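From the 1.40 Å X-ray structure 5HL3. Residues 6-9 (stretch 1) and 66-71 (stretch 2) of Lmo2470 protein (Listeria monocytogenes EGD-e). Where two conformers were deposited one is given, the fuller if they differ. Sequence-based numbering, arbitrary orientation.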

ATOM      1  N   ASP A   6     -23.869  19.817 -25.889  1.00 36.56           N
ATOM      2  CA  ASP A   6     -23.594  18.420 -26.339  1.00 33.30           C
ATOM      3  C   ASP A   6     -24.765  17.445 -26.113  1.00 27.73           C
ATOM      4  O   ASP A   6     -24.699  16.331 -26.601  1.00 25.71           O
ATOM      5  CB  ASP A   6     -22.323  17.865 -25.626  1.00 36.06           C
ATOM      6  CG  ASP A   6     -21.040  18.458 -26.147  1.00 42.37           C
ATOM      7  OD1 ASP A   6     -20.841  18.442 -27.381  1.00 43.31           O
ATOM      8  OD2 ASP A   6     -20.191  18.894 -25.319  1.00 47.28           O
ATOM      9  N   LEU A   7     -25.821  17.839 -25.394  1.00 26.28           N
ATOM     10  CA  LEU A   7     -26.899  16.883 -25.072  1.00 22.46           C
ATOM     11  C   LEU A   7     -27.705  16.481 -26.293  1.00 20.28           C
ATOM     12  O   LEU A   7     -28.227  17.337 -27.035  1.00 21.11           O
ATOM     13  CB  LEU A   7     -27.833  17.428 -23.995  1.00 22.65           C
ATOM     14  CG  LEU A   7     -27.192  17.718 -22.637  1.00 25.23           C
ATOM     15  CD1 LEU A   7     -28.169  18.460 -21.741  1.00 26.41           C
ATOM     16  CD2 LEU A   7     -26.682  16.461 -21.942  1.00 24.62           C
ATOM     17  N   TYR A   8     -27.828  15.180 -26.493  1.00 18.41           N
ATOM     18  CA  TYR A   8     -28.562  14.656 -27.640  1.00 17.17           C
ATOM     19  C   TYR A   8     -30.084  14.794 -27.379  1.00 16.34           C
ATOM     20  O   TYR A   8     -30.531  14.513 -26.275  1.00 16.16           O
ATOM     21  CB  TYR A   8     -28.180  13.191 -27.894  1.00 16.80           C
ATOM     22  CG  TYR A   8     -28.591  12.725 -29.260  1.00 16.80           C
ATOM     23  CD1 TYR A   8     -27.794  12.985 -30.386  1.00 18.28           C
ATOM     24  CD2 TYR A   8     -29.771  12.048 -29.444  1.00 16.34           C
ATOM     25  CE1 TYR A   8     -28.200  12.586 -31.651  1.00 18.94           C
ATOM     26  CE2 TYR A   8     -30.173  11.635 -30.688  1.00 17.18           C
ATOM     27  CZ  TYR A   8     -29.393  11.911 -31.795  1.00 18.31           C
ATOM     28  OH  TYR A   8     -29.808  11.503 -33.031  1.00 19.78           O
ATOM     29  N   PRO A   9     -30.870  15.181 -28.420  0.70 16.72           N
ATOM     30  CA  PRO A   9     -32.316  15.336 -28.228  0.70 17.13           C
ATOM     31  C   PRO A   9     -33.017  14.018 -27.946  0.70 16.81           C
ATOM     32  O   PRO A   9     -32.758  13.025 -28.626  0.70 16.65           O
ATOM     33  CB  PRO A   9     -32.781  15.904 -29.577  0.70 18.55           C
ATOM     34  CG  PRO A   9     -31.791  15.383 -30.573  0.70 18.27           C
ATOM     35  CD  PRO A   9     -30.479  15.443 -29.821  0.70 17.73           C
TER
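Stretch 2 66-71: LERAMF

How does the backbone of stretch 2 meet that of stretch 1? Residues 66-68 close a 3-10 segment that begins earlier in the chain, with Ala69 N bonded back to Leu66 O at 3.2 Å, and from Ala69 onward the chain opens into extended angles. Stretch 1 has no regular helix or strand, though Leu7, Tyr8 and Pro9 are extended. The two backbones come together at Leu7 and Arg68, whose CA atoms are 4.2 Å apart; there, residues 6 to 8 and 67 to 69 run in the same general direction. One hydrogen bond joins them directly: Tyr8 N donates a hydrogen bond to Arg68 O, 2.9 Å away, with an angle of 173°, very nearly straight. Two CA-H...O contacts accompany it, Arg68 CA to Asp6 O at 3.4 Å and Leu7 CA to Arg68 O at 3.5 Å. A water donates to Tyr8 O at 2.8 Å and to Arg68 O at 2.9 Å, so the Arg68 carbonyl serves both the amide and the water.

Where does the Leu7 side chain go, if its CA-to-CB bond points away overall? With chi1 m and chi2 t, the common leucine pairing, its end comes back nearer to stretch 2. There CD2 lies 3.7 Å from Glu67 O and 3.8 Å from Met70 N. Met70, a selenomethionine with chi1 t and both chi2 and chi3 p, offers its CB 4.3 Å from Leu7 CD2, a modest apolar contact. Ala69, by contrast, turns its methyl away, and its carbonyl carbon C approaches Leu7 CD2 at 3.8 Å.

How does Arg68 reach Tyr8? Its CB leaves sideways, and the m, t, p sequence of chi1 to chi3 with chi4 at 98° carries the guanidinium alongside the tyrosine, whose own CB points toward stretch 2 with chi1 t. Arg68 NH2 comes to 3.3 Å from Tyr8 CD1, but the approach is oblique to both ring and guanidinium. NE and NH2 have hydrogen-bond partners elsewhere in the structure; the tyrosine is a close neighbour only.

How close do the two acids come? Asp6, with chi1 m, points its CB toward stretch 2, 3.9 Å from Glu67 O. Glu67 starts sideways, but chi1 p and chi2 t bring its end nearer, leaving Asp6 OD2 and Glu67 OE2 4.0 Å apart. Like charges at this distance repel, so this pair does not itself hold the stretches together. Glu67 OE1 is hydrogen-bonded to a residue just before or after one of the stretches, so that this oxygen is satisfied.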

ATOM      1  N   LEU A  66     -20.479   9.948 -23.147  1.00 12.32           N
ATOM      2  CA  LEU A  66     -21.393  10.071 -22.014  1.00 12.05           C
ATOM      3  C   LEU A  66     -21.836  11.506 -21.761  1.00 12.24           C
ATOM      4  O   LEU A  66     -22.902  11.730 -21.156  1.00 12.09           O
ATOM      5  CB  LEU A  66     -20.759   9.496 -20.733  1.00 11.94           C
ATOM      6  CG  LEU A  66     -20.595   7.997 -20.644  1.00 11.74           C
ATOM      7  CD1 LEU A  66     -19.833   7.634 -19.376  1.00 11.75           C
ATOM      8  CD2 LEU A  66     -21.921   7.253 -20.670  1.00 11.51           C
ATOM      9  N   GLU A  67     -21.094  12.483 -22.277  1.00 12.66           N
ATOM     10  CA  GLU A  67     -21.506  13.893 -22.108  1.00 12.96           C
ATOM     11  C   GLU A  67     -22.740  14.252 -22.960  1.00 12.94           C
ATOM     12  O   GLU A  67     -23.275  15.342 -22.834  1.00 13.18           O
ATOM     13  CB  GLU A  67     -20.361  14.840 -22.408  1.00 13.92           C
ATOM     14  CG  GLU A  67     -19.986  14.907 -23.881  1.00 14.85           C
ATOM     15  CD  GLU A  67     -18.635  15.527 -24.142  1.00 16.22           C
ATOM     16  OE1 GLU A  67     -18.007  16.107 -23.216  1.00 17.90           O
ATOM     17  OE2 GLU A  67     -18.162  15.446 -25.290  1.00 17.57           O
ATOM     18  N   ARG A  68     -23.189  13.318 -23.801  1.00 12.72           N
ATOM     19  CA  ARG A  68     -24.379  13.526 -24.630  1.00 12.74           C
ATOM     20  C   ARG A  68     -25.667  13.226 -23.881  1.00 12.38           C
ATOM     21  O   ARG A  68     -26.737  13.422 -24.436  1.00 12.40           O
ATOM     22  CB  ARG A  68     -24.302  12.655 -25.878  1.00 12.78           C
ATOM     23  CG  ARG A  68     -23.130  13.053 -26.791  1.00 13.28           C
ATOM     24  CD  ARG A  68     -22.745  11.932 -27.737  1.00 13.34           C
ATOM     25  NE  ARG A  68     -23.801  11.593 -28.699  1.00 13.40           N
ATOM     26  CZ  ARG A  68     -23.869  12.032 -29.954  1.00 13.90           C
ATOM     27  NH1 ARG A  68     -22.990  12.903 -30.418  1.00 14.43           N
ATOM     28  NH2 ARG A  68     -24.845  11.618 -30.737  1.00 13.96           N
ATOM     29  N   ALA A  69     -25.576  12.759 -22.639  1.00 12.13           N
ATOM     30  CA  ALA A  69     -26.769  12.448 -21.837  1.00 11.89           C
ATOM     31  C   ALA A  69     -26.598  12.982 -20.426  1.00 11.95           C
ATOM     32  O   ALA A  69     -25.498  12.937 -19.877  1.00 12.02           O
ATOM     33  CB  ALA A  69     -27.006  10.936 -21.787  1.00 11.61           C
HETATM   34  N   MSE A  70     -27.680  13.484 -19.846  1.00 12.01           N
HETATM   35  CA  MSE A  70     -27.665  13.990 -18.475  1.00 12.61           C
HETATM   36  C   MSE A  70     -28.017  12.902 -17.494  1.00 11.95           C
HETATM   37  O   MSE A  70     -29.104  12.330 -17.585  1.00 11.82           O
HETATM   38  CB  MSE A  70     -28.648  15.153 -18.351  1.00 14.26           C
HETATM   39  CG  MSE A  70     -28.647  15.781 -16.950  1.00 16.17           C
HETATM   40 SE   MSE A  70     -26.925  16.488 -16.333  1.00 22.75          SE
HETATM   41  CE  MSE A  70     -26.813  17.894 -17.657  1.00 23.52           C
ATOM     42  N   PHE A  71     -27.102  12.625 -16.563  1.00 12.01           N
ATOM     43  CA  PHE A  71     -27.278  11.618 -15.510  1.00 11.95           C
ATOM     44  C   PHE A  71     -27.491  12.348 -14.174  1.00 12.31           C
ATOM     45  O   PHE A  71     -26.550  12.590 -13.414  1.00 12.54           O
ATOM     46  CB  PHE A  71     -26.051  10.705 -15.451  1.00 11.84           C
ATOM     47  CG  PHE A  71     -25.806   9.942 -16.730  1.00 11.59           C
ATOM     48  CD1 PHE A  71     -26.514   8.799 -17.012  1.00 11.42           C
ATOM     49  CD2 PHE A  71     -24.867  10.391 -17.660  1.00 11.63           C
ATOM     50  CE1 PHE A  71     -26.296   8.098 -18.180  1.00 11.29           C
ATOM     51  CE2 PHE A  71     -24.641   9.687 -18.831  1.00 11.50           C
ATOM     52  CZ  PHE A  71     -25.373   8.535 -19.093  1.00 11.32           C
TER
HETATM   53  O   HOH W   1     -29.547  13.031 -24.132  1.00 12.48           O